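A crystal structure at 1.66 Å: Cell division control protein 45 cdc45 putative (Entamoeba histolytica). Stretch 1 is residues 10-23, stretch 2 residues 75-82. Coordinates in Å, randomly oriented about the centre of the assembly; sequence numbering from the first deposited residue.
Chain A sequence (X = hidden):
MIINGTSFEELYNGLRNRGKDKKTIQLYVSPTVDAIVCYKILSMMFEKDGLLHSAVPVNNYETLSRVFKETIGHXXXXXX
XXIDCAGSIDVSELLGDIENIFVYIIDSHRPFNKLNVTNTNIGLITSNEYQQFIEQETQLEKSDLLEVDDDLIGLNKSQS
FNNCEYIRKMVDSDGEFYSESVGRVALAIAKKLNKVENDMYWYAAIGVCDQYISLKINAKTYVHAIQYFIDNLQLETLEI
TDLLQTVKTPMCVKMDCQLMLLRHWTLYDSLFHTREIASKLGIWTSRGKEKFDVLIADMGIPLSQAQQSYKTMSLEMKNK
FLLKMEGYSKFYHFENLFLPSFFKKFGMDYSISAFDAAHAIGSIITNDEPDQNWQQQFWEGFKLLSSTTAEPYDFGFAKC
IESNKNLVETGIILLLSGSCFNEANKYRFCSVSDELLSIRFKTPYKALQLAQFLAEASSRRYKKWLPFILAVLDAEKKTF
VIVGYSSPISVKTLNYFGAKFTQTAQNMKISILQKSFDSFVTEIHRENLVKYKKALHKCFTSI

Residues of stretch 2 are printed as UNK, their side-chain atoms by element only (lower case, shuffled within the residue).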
ATOM      1  N   GLU A  10      29.526  10.553  -3.975  1.00 39.16           N
ATOM      2  CA  GLU A  10      30.105   9.929  -5.159  1.00 39.44           C
ATOM      3  C   GLU A  10      29.017   9.444  -6.110  1.00 33.21           C
ATOM      4  O   GLU A  10      29.148   9.554  -7.336  1.00 35.49           O
ATOM      5  CB  GLU A  10      31.013   8.776  -4.735  1.00 48.03           C
ATOM      6  CG  GLU A  10      31.686   8.050  -5.892  1.00 67.45           C
ATOM      7  CD  GLU A  10      32.553   6.893  -5.430  1.00 82.88           C
ATOM      8  OE1 GLU A  10      32.826   6.798  -4.215  1.00 87.15           O
ATOM      9  OE2 GLU A  10      32.956   6.077  -6.285  1.00 89.23           O
ATOM     10  N   LEU A  11      27.921   8.902  -5.568  1.00 28.75           N
ATOM     11  CA  LEU A  11      26.836   8.416  -6.407  1.00 31.69           C
ATOM     12  C   LEU A  11      26.240   9.543  -7.233  1.00 33.52           C
ATOM     13  O   LEU A  11      26.086   9.421  -8.455  1.00 31.60           O
ATOM     14  CB  LEU A  11      25.771   7.755  -5.530  1.00 32.15           C
ATOM     15  CG  LEU A  11      24.678   6.947  -6.237  1.00 31.76           C
ATOM     16  CD1 LEU A  11      24.023   5.953  -5.274  1.00 29.87           C
ATOM     17  CD2 LEU A  11      23.627   7.854  -6.856  1.00 32.10           C
ATOM     18  N   TYR A  12      25.895  10.655  -6.581  1.00 32.64           N
ATOM     19  CA  TYR A  12      25.220  11.746  -7.273  1.00 30.85           C
ATOM     20  C   TYR A  12      26.150  12.479  -8.237  1.00 30.55           C
ATOM     21  O   TYR A  12      25.695  12.941  -9.288  1.00 32.69           O
ATOM     22  CB  TYR A  12      24.629  12.723  -6.241  1.00 35.00           C
ATOM     23  CG  TYR A  12      23.433  13.480  -6.762  1.00 30.69           C
ATOM     24  CD1 TYR A  12      23.592  14.679  -7.453  1.00 32.37           C
ATOM     25  CD2 TYR A  12      22.157  13.001  -6.574  1.00 26.05           C
ATOM     26  CE1 TYR A  12      22.495  15.360  -7.946  1.00 31.97           C
ATOM     27  CE2 TYR A  12      21.059  13.675  -7.057  1.00 27.23           C
ATOM     28  CZ  TYR A  12      21.234  14.852  -7.741  1.00 29.82           C
ATOM     29  OH  TYR A  12      20.132  15.529  -8.219  1.00 33.17           O
ATOM     30  N   ASN A  13      27.428  12.614  -7.890  1.00 30.03           N
ATOM     31  CA  ASN A  13      28.392  13.158  -8.841  1.00 34.54           C
ATOM     32  C   ASN A  13      28.407  12.331 -10.122  1.00 34.90           C
ATOM     33  O   ASN A  13      28.557  12.876 -11.224  1.00 35.94           O
ATOM     34  CB  ASN A  13      29.785  13.202  -8.221  1.00 38.04           C
ATOM     35  CG  ASN A  13      29.965  14.364  -7.268  1.00 43.61           C
ATOM     36  OD1 ASN A  13      29.205  15.332  -7.302  1.00 49.49           O
ATOM     37  ND2 ASN A  13      30.988  14.285  -6.429  1.00 45.69           N
ATOM     38  N   GLY A  14      28.264  11.010  -9.992  1.00 34.44           N
ATOM     39  CA  GLY A  14      28.198  10.162 -11.172  1.00 33.82           C
ATOM     40  C   GLY A  14      26.976  10.457 -12.016  1.00 32.19           C
ATOM     41  O   GLY A  14      27.061  10.540 -13.244  1.00 35.58           O
ATOM     42  N   LEU A  15      25.825  10.645 -11.365  1.00 27.91           N
ATOM     43  CA  LEU A  15      24.622  11.027 -12.092  1.00 28.08           C
ATOM     44  C   LEU A  15      24.834  12.332 -12.836  1.00 30.23           C
ATOM     45  O   LEU A  15      24.528  12.447 -14.032  1.00 31.86           O
ATOM     46  CB  LEU A  15      23.448  11.159 -11.118  1.00 26.52           C
ATOM     47  CG  LEU A  15      23.050   9.949 -10.299  1.00 27.85           C
ATOM     48  CD1 LEU A  15      21.910  10.359  -9.371  1.00 28.90           C
ATOM     49  CD2 LEU A  15      22.601   8.780 -11.174  1.00 31.15           C
ATOM     50  N   ARG A  16      25.381  13.337 -12.148  1.00 30.83           N
ATOM     51  CA  ARG A  16      25.634  14.625 -12.786  1.00 36.10           C
ATOM     52  C   ARG A  16      26.595  14.495 -13.963  1.00 38.43           C
ATOM     53  O   ARG A  16      26.348  15.049 -15.038  1.00 41.15           O
ATOM     54  CB  ARG A  16      26.182  15.618 -11.761  1.00 45.41           C
ATOM     55  CG  ARG A  16      25.137  16.239 -10.852  1.00 50.83           C
ATOM     56  CD  ARG A  16      25.752  17.332  -9.967  1.00 69.19           C
ATOM     57  NE  ARG A  16      26.435  16.774  -8.801  1.00 86.64           N
ATOM     58  CZ  ARG A  16      26.063  16.970  -7.533  1.00 94.40           C
ATOM     59  NH1 ARG A  16      25.015  17.731  -7.239  1.00 98.37           N
ATOM     60  NH2 ARG A  16      26.754  16.405  -6.551  1.00 92.40           N
ATOM     61  N   ASN A  17      27.708  13.783 -13.773  1.00 37.40           N
ATOM     62  CA  ASN A  17      28.691  13.651 -14.843  1.00 43.71           C
ATOM     63  C   ASN A  17      28.106  12.932 -16.051  1.00 41.80           C
ATOM     64  O   ASN A  17      28.344  13.335 -17.199  1.00 43.04           O
ATOM     65  CB  ASN A  17      29.926  12.917 -14.336  1.00 47.77           C
ATOM     66  CG  ASN A  17      30.786  13.789 -13.456  1.00 58.56           C
ATOM     67  OD1 ASN A  17      30.620  15.007 -13.430  1.00 53.54           O
ATOM     68  ND2 ASN A  17      31.713  13.176 -12.730  1.00 69.54           N
ATOM     69  N   ARG A  18      27.359  11.853 -15.819  1.00 38.23           N
ATOM     70  CA  ARG A  18      26.760  11.130 -16.935  1.00 38.31           C
ATOM     71  C   ARG A  18      25.607  11.911 -17.540  1.00 39.06           C
ATOM     72  O   ARG A  18      25.328  11.773 -18.735  1.00 45.18           O
ATOM     73  CB  ARG A  18      26.325   9.742 -16.480  1.00 37.51           C
ATOM     74  CG  ARG A  18      27.497   8.885 -15.999  1.00 36.25           C
ATOM     75  CD  ARG A  18      27.079   7.423 -15.754  1.00 36.41           C
ATOM     76  NE  ARG A  18      26.093   7.247 -14.692  1.00 36.57           N
ATOM     77  CZ  ARG A  18      26.382   7.110 -13.398  1.00 37.64           C
ATOM     78  NH1 ARG A  18      25.390   6.929 -12.529  1.00 34.21           N
ATOM     79  NH2 ARG A  18      27.643   7.170 -12.967  1.00 39.95           N
ATOM     80  N   GLY A  19      24.953  12.766 -16.748  1.00 39.44           N
ATOM     81  CA  GLY A  19      23.863  13.570 -17.270  1.00 45.08           C
ATOM     82  C   GLY A  19      24.306  14.658 -18.223  1.00 50.53           C
ATOM     83  O   GLY A  19      23.501  15.122 -19.035  1.00 55.31           O
ATOM     84  N   LYS A  20      25.573  15.071 -18.153  1.00 51.90           N
ATOM     85  CA  LYS A  20      26.078  16.059 -19.097  1.00 59.46           C
ATOM     86  C   LYS A  20      26.197  15.482 -20.502  1.00 66.71           C
ATOM     87  O   LYS A  20      26.115  16.226 -21.483  1.00 64.34           O
ATOM     88  CB  LYS A  20      27.439  16.582 -18.637  1.00 56.12           C
ATOM     89  CG  LYS A  20      27.398  17.407 -17.366  1.00 55.41           C
ATOM     90  CD  LYS A  20      28.771  17.468 -16.693  1.00 61.96           C
ATOM     91  CE  LYS A  20      29.876  17.781 -17.680  1.00 70.80           C
ATOM     92  NZ  LYS A  20      31.175  18.064 -17.001  1.00 77.18           N
ATOM     93  N   ASP A  21      26.385  14.167 -20.617  1.00 71.37           N
ATOM     94  CA  ASP A  21      26.600  13.512 -21.898  1.00 75.59           C
ATOM     95  C   ASP A  21      25.295  13.115 -22.585  1.00 73.22           C
ATOM     96  O   ASP A  21      25.303  12.216 -23.433  1.00 75.33           O
ATOM     97  CB  ASP A  21      27.491  12.279 -21.706  1.00 79.92           C
ATOM     98  CG  ASP A  21      28.272  11.919 -22.957  1.00 87.35           C
ATOM     99  OD1 ASP A  21      29.163  12.706 -23.351  1.00 90.96           O
ATOM    100  OD2 ASP A  21      28.005  10.845 -23.540  1.00 87.91           O
ATOM    101  N   LYS A  22      24.185  13.762 -22.236  1.00 73.21           N
ATOM    102  CA  LYS A  22      22.874  13.539 -22.842  1.00 80.72           C
ATOM    103  C   LYS A  22      22.273  12.189 -22.468  1.00 72.08           C
ATOM    104  O   LYS A  22      21.309  11.745 -23.105  1.00 69.53           O
ATOM    105  CB  LYS A  22      22.931  13.651 -24.372  1.00 95.37           C
ATOM    106  CG  LYS A  22      21.577  13.893 -25.033  1.00 99.06           C
ATOM    107  CD  LYS A  22      21.454  13.164 -26.368  1.00 97.10           C
ATOM    108  CE  LYS A  22      22.461  13.673 -27.385  1.00 98.34           C
ATOM    109  NZ  LYS A  22      22.333  12.957 -28.686  1.00 99.08           N
ATOM    110  N   LYS A  23      22.810  11.519 -21.458  1.00 62.44           N
ATOM    111  CA  LYS A  23      22.255  10.256 -20.994  1.00 54.26           C
ATOM    112  C   LYS A  23      21.176  10.510 -19.938  1.00 44.92           C
ATOM    113  O   LYS A  23      21.099  11.586 -19.342  1.00 39.80           O
ATOM    114  CB  LYS A  23      23.369   9.370 -20.436  1.00 59.12           C
ATOM    115  CG  LYS A  23      24.436   8.998 -21.466  1.00 71.12           C
ATOM    116  CD  LYS A  23      25.553   8.187 -20.831  1.00 77.09           C
ATOM    117  CE  LYS A  23      26.483   7.612 -21.882  1.00 88.42           C
ATOM    118  NZ  LYS A  23      27.544   6.770 -21.264  1.00 94.77           N
ATOM    119  N   UNK A  75      19.013   3.109 -26.121  1.00 56.35           N
ATOM    120  CA  UNK A  75      18.670   4.497 -25.837  1.00 61.64           C
ATOM    121  C   UNK A  75      19.796   5.096 -24.997  1.00 54.54           C
ATOM    122  O   UNK A  75      20.862   4.490 -24.832  1.00 50.47           O
ATOM    123  c   UNK A  75      17.316   4.601 -25.125  1.00 65.52           C
ATOM    124  o   UNK A  75      17.084   5.957 -24.714  1.00 69.44           O
ATOM    125  c   UNK A  75      17.287   3.699 -23.918  1.00 54.68           C
ATOM    126  N   UNK A  76      19.552   6.288 -24.457  1.00 50.10           N
ATOM    127  CA  UNK A  76      20.556   7.031 -23.716  1.00 56.63           C
ATOM    128  C   UNK A  76      20.500   6.760 -22.216  1.00 39.79           C
ATOM    129  O   UNK A  76      21.036   7.549 -21.430  1.00 41.12           O
ATOM    130  c   UNK A  76      20.476   8.876 -25.455  1.00 97.91           C
ATOM    131  c   UNK A  76      20.391   8.531 -23.980  1.00 81.22           C
ATOM    132  o   UNK A  76      19.630   9.663 -25.932  1.00102.08           O
ATOM    133  o   UNK A  76      21.387   8.360 -26.139  1.00100.69           O
ATOM    134  N   UNK A  77      19.873   5.663 -21.793  1.00 32.55           N
ATOM    135  CA  UNK A  77      19.761   5.386 -20.369  1.00 31.18           C
ATOM    136  C   UNK A  77      21.115   4.931 -19.840  1.00 34.44           C
ATOM    137  O   UNK A  77      21.676   3.937 -20.305  1.00 38.33           O
ATOM    138  c   UNK A  77      18.593   4.028 -18.607  1.00 32.90           C
ATOM    139  c   UNK A  77      17.339   4.869 -20.586  1.00 36.10           C
ATOM    140  c   UNK A  77      18.666   4.343 -20.094  1.00 31.74           C
ATOM    141  N   UNK A  78      21.647   5.672 -18.862  1.00 35.40           N
ATOM    142  CA  UNK A  78      22.928   5.362 -18.246  1.00 44.68           C
ATOM    143  C   UNK A  78      22.800   4.799 -16.840  1.00 37.40           C
ATOM    144  O   UNK A  78      23.735   4.150 -16.363  1.00 35.35           O
ATOM    145  c   UNK A  78      23.814   6.621 -18.186  1.00 57.17           C
ATOM    146  c   UNK A  78      22.483   8.785 -17.603  1.00 54.29           C
ATOM    147  n   UNK A  78      23.560   7.825 -15.970  1.00 51.95           N
ATOM    148  n   UNK A  78      22.314   9.497 -16.439  1.00 53.08           N
ATOM    149  c   UNK A  78      23.276   7.725 -17.314  1.00 55.77           C
ATOM    150  c   UNK A  78      22.974   8.894 -15.468  1.00 50.58           C
ATOM    151  N   UNK A  79      21.666   5.014 -16.176  1.00 28.75           N
ATOM    152  CA  UNK A  79      21.475   4.601 -14.807  1.00 25.96           C
ATOM    153  C   UNK A  79      20.033   4.127 -14.668  1.00 23.66           C
ATOM    154  O   UNK A  79      19.127   4.727 -15.257  1.00 26.17           O
ATOM    155  c   UNK A  79      21.716   5.750 -13.825  1.00 31.10           C
ATOM    156  o   UNK A  79      23.037   6.252 -13.964  1.00 34.61           O
ATOM    157  c   UNK A  79      21.534   5.293 -12.399  1.00 27.40           C
ATOM    158  N   UNK A  80      19.825   3.072 -13.887  1.00 23.49           N
ATOM    159  CA  UNK A  80      18.478   2.634 -13.527  1.00 26.45           C
ATOM    160  C   UNK A  80      18.376   2.573 -12.010  1.00 26.01           C
ATOM    161  O   UNK A  80      19.328   2.183 -11.321  1.00 23.47           O
ATOM    162  c   UNK A  80      18.112   1.269 -14.149  1.00 26.52           C
ATOM    163  c   UNK A  80      19.013   0.165 -13.610  1.00 30.44           C
ATOM    164  c   UNK A  80      18.185   1.365 -15.647  1.00 23.01           C
ATOM    165  N   UNK A  81      17.218   2.981 -11.501  1.00 23.84           N
ATOM    166  CA  UNK A  81      16.827   2.789 -10.113  1.00 22.47           C
ATOM    167  C   UNK A  81      15.643   1.834 -10.090  1.00 22.02           C
ATOM    168  O   UNK A  81      14.693   2.019 -10.853  1.00 24.10           O
ATOM    169  c   UNK A  81      19.636   6.712  -8.525  1.00 25.39           C
ATOM    170  c   UNK A  81      18.050   5.055  -7.850  1.00 21.46           C
ATOM    171  c   UNK A  81      18.087   5.829 -10.116  1.00 24.65           C
ATOM    172  c   UNK A  81      17.531   5.007  -9.143  1.00 21.30           C
ATOM    173  c   UNK A  81      19.097   5.913  -7.548  1.00 21.85           C
ATOM    174  c   UNK A  81      19.125   6.687  -9.801  1.00 25.44           C
ATOM    175  c   UNK A  81      16.404   4.111  -9.467  1.00 21.74           C
ATOM    176  N   UNK A  82      15.710   0.823  -9.233  1.00 18.36           N
ATOM    177  CA  UNK A  82      14.593  -0.065  -8.948  1.00 20.81           C
ATOM    178  C   UNK A  82      14.050   0.331  -7.582  1.00 21.06           C
ATOM    179  O   UNK A  82      14.790   0.314  -6.582  1.00 19.49           O
ATOM    180  c   UNK A  82      16.648  -2.829 -12.741  1.00 25.45           C
ATOM    181  c   UNK A  82      15.041  -1.523  -8.962  1.00 21.19           C
ATOM    182  c   UNK A  82      15.069  -1.540 -11.487  1.00 30.81           C
ATOM    183  c   UNK A  82      15.609  -1.981 -10.289  1.00 25.23           C
ATOM    184  c   UNK A  82      16.683  -2.839 -10.328  1.00 28.73           C
ATOM    185  c   UNK A  82      17.203  -3.272 -11.545  1.00 26.52           C
ATOM    186  c   UNK A  82      15.584  -1.962 -12.706  1.00 31.63           C
TER
HETATM  187  O   HOH W   1      20.218  12.215 -16.296  1.00 27.64           O

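Position 75 has three side-chain atoms, a carbon carrying one oxygen and one carbon. Its side chain reaches nothing of stretch 1. A beta carbon bearing a hydroxyl oxygen and a methyl makes it Thr75, exposed and outside the contact.

Position 76 has two carbons, the second bearing two oxygens. Its CB points toward stretch 1 and lies 3.5 Å from Lys22 O, and one of its oxygens comes near the Lys22 side chain. The short carboxylate makes it Asp76, with Asp76 OD2 4.0 Å from Lys22 CD. An exposed, charged residue suits this margin, where Asp76 O also sits 3.0 Å from Lys23 CA.

At position 77 a carbon carries two more carbons, with no polar atom. Its CB points away from the helix, and the side chain touches nothing there. This is Val77, whose beta-branched shape suits the start of a strand.

Position 78 shows one carbon and then a five-membered ring of three carbons and two nitrogens. One ring nitrogen of position 78 lies 2.9 Å from Arg18 NE, Arg18 CB packs over one ring face, and a ring carbon of position 78 lies 3.0 Å from Lys23 CB. Such a ring can only be histidine. In His78 the nitrogen is ND1, which accepts a hydrogen bond from Arg18 NE; Arg18 CB is 3.6 Å from the centroid of the His78 ring, a CH-pi contact, and the carbon near Lys23 is CD2. A flat ring with a nitrogen acceptor serves both packing and polarity here.

Position 79 repeats the pattern of a carbon carrying one oxygen and one carbon, but is buried and directed toward the helix. Its oxygen is 2.8 Å from Arg18 NH1. The residue is Thr79; Thr79 OG1 accepts that hydrogen bond and a weak one from Arg18 NE at 3.3 Å. Thr79 OG1 also lies 3.8 Å from Leu15 CD2, so the small hydroxyl can accept from Arg18 while still touching Leu15 CD2.

Position 80 has three carbons, one carrying the other two. The side chain is buried but out of reach of stretch 1. It is Val80.

Position 81 has one carbon and a ring of six carbons without oxygen. Leu15 CD2 meets the ring edge, and Leu11 CD2 also approaches the ring. Hence it is Phe81: Phe81 CE1 lies 4.3 Å from Leu15 CD2, and Phe81 CZ lies 4.5 Å from Leu11 CD2. An aromatic hydrocarbon suits these leucines.

Position 82 has the same atoms, buried yet out of reach of stretch 1, so it is Phe82.

The helix and strand run roughly antiparallel, at 146°; the two stretches together bury 447 Å². His78 is the residue most covered by the other stretch. Arg18 joins the pieces: its guanidinium edge donates to His78 and Thr79, while its CB covers the imidazole. Leucines and Phe81 add an apolar patch beside this polar cluster, and a water links Lys23 O (3.2 Å from the water O) with His78 NE2, the latter weakly at 3.4 Å.

Stretch 2 75-82: TDVHTVFF
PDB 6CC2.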